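Local coordinates for interpain A (Prevotella intermedia, PDB 3BB7), which probably acts as a secreted cysteine peptidase of the C10 family, here as a zymogen fragment with part of its propeptide and the catalytic domain, at residues Ala183-Met186 / Leu187-Val191. The protein carries 1 engineered substitution. Numbering follows the deposited sequence.
Sequences ATLM and LHCGV
Leu187 N to Ala183 O, His188 N to Thr184 O, Cys189 N to Leu185 O (2.8 Å) and Gly190 N to Met186 O are successive i to i+4 hydrogen bonds of an alpha-helix, each N-H pointing at its acceptor within about 20° of straight. Thr184 and His188, one turn apart, run side by side in the same direction. A chi1 of -63° sets Thr184 OG1 beside the backbone N, which leaves CG2 anti to that N and over one face of the imidazole in a CH-pi contact, 4.1 Å from the His188 ring centroid and displaced toward the NE2 rim. Thr184 OG1 bonds back to Asn180 O, and His188 ND1 bonds to Tyr161 OH, so both side chains of the pair are also held by a polar bond. Leu187 CG borders the same imidazole at its edge, in plane. Next round the helix, Leu185 CD1 rests against Cys189 SG at 4.0 Å, an apolar pair turned to helix 116-128, where Leu185 meets Ala122 and Cys189 meets Thr121. Met186 packs on Thr119 and Ala122 of that helix, its side chain about 9 Å from that of Ala116, the engineered position of the predicted nucleophile. Helix 176-192 is thus sandwiched in the peptidase domain between helix 116-128 and strand 150-154, which Leu187, His188 and Val191 touch through Ile152 and Ala154.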
loop_
_atom_site.group_PDB
_atom_site.type_symbol
_atom_site.label_atom_id
_atom_site.label_comp_id
_atom_site.label_asym_id
_atom_site.label_seq_id
_atom_site.Cartn_x
_atom_site.Cartn_y
_atom_site.Cartn_z
ATOM N N ALA A 183 -10.589 -12.463 -6.699
ATOM C CA ALA A 183 -9.947 -12.310 -8.005
ATOM C C ALA A 183 -10.706 -11.326 -8.887
ATOM O O ALA A 183 -10.091 -10.599 -9.644
ATOM C CB ALA A 183 -9.844 -13.648 -8.700
ATOM N N THR A 184 -12.046 -11.342 -8.815
ATOM C CA THR A 184 -12.866 -10.401 -9.572
ATOM C C THR A 184 -12.561 -8.976 -9.119
ATOM O O THR A 184 -12.346 -8.104 -9.958
ATOM C CB THR A 184 -14.350 -10.730 -9.367
ATOM O OG1 THR A 184 -14.612 -12.044 -9.895
ATOM C CG2 THR A 184 -15.222 -9.697 -10.054
ATOM N N LEU A 185 -12.548 -8.750 -7.800
ATOM C CA LEU A 185 -12.261 -7.433 -7.254
ATOM C C LEU A 185 -10.857 -6.940 -7.663
ATOM O O LEU A 185 -10.689 -5.791 -8.088
ATOM C CB LEU A 185 -12.429 -7.455 -5.727
ATOM C CG LEU A 185 -12.145 -6.137 -4.996
ATOM C CD1 LEU A 185 -13.149 -5.027 -5.454
ATOM C CD2 LEU A 185 -12.215 -6.316 -3.500
ATOM N N MET A 186 -9.856 -7.823 -7.577
ATOM C CA MET A 186 -8.476 -7.477 -7.973
ATOM C C MET A 186 -8.406 -7.077 -9.440
ATOM O O MET A 186 -7.804 -6.067 -9.773
ATOM C CB MET A 186 -7.561 -8.682 -7.764
ATOM C CG MET A 186 -7.264 -8.991 -6.320
ATOM S SD MET A 186 -6.080 -7.814 -5.634
ATOM C CE MET A 186 -6.008 -8.386 -3.938
ATOM N N LEU A 187 -9.055 -7.870 -10.308
ATOM C CA LEU A 187 -9.033 -7.588 -11.738
ATOM C C LEU A 187 -9.704 -6.235 -11.992
ATOM O O LEU A 187 -9.177 -5.385 -12.697
ATOM C CB LEU A 187 -9.763 -8.696 -12.481
ATOM C CG LEU A 187 -10.291 -8.368 -13.878
ATOM C CD1 LEU A 187 -9.124 -8.329 -14.749
ATOM C CD2 LEU A 187 -11.282 -9.424 -14.331
ATOM N N HIS A 188 -10.847 -6.008 -11.358
ATOM C CA HIS A 188 -11.579 -4.766 -11.598
ATOM C C HIS A 188 -10.806 -3.557 -11.094
ATOM O O HIS A 188 -10.766 -2.518 -11.778
ATOM C CB HIS A 188 -12.952 -4.862 -10.970
ATOM C CG HIS A 188 -13.881 -5.749 -11.730
ATOM N ND1 HIS A 188 -15.241 -5.531 -11.757
ATOM C CD2 HIS A 188 -13.644 -6.821 -12.533
ATOM C CE1 HIS A 188 -15.813 -6.461 -12.511
ATOM N NE2 HIS A 188 -14.866 -7.237 -13.015
ATOM N N CYS A 189 -10.144 -3.701 -9.945
ATOM C CA CYS A 189 -9.327 -2.578 -9.424
ATOM C C CYS A 189 -8.181 -2.272 -10.368
ATOM O O CYS A 189 -7.839 -1.079 -10.553
ATOM C CB CYS A 189 -8.796 -2.885 -8.031
ATOM S SG CYS A 189 -10.093 -2.850 -6.764
ATOM N N GLY A 190 -7.566 -3.314 -10.941
ATOM C CA GLY A 190 -6.484 -3.069 -11.918
ATOM C C GLY A 190 -6.992 -2.387 -13.184
ATOM O O GLY A 190 -6.415 -1.382 -13.650
ATOM N N VAL A 191 -8.033 -2.947 -13.805
ATOM C CA VAL A 191 -8.556 -2.366 -15.051
ATOM C C VAL A 191 -8.993 -0.907 -14.812
ATOM O O VAL A 191 -8.712 -0.015 -15.618
ATOM C CB VAL A 191 -9.708 -3.214 -15.598
ATOM C CG1 VAL A 191 -10.415 -2.484 -16.748
ATOM C CG2 VAL A 191 -9.157 -4.591 -16.043
#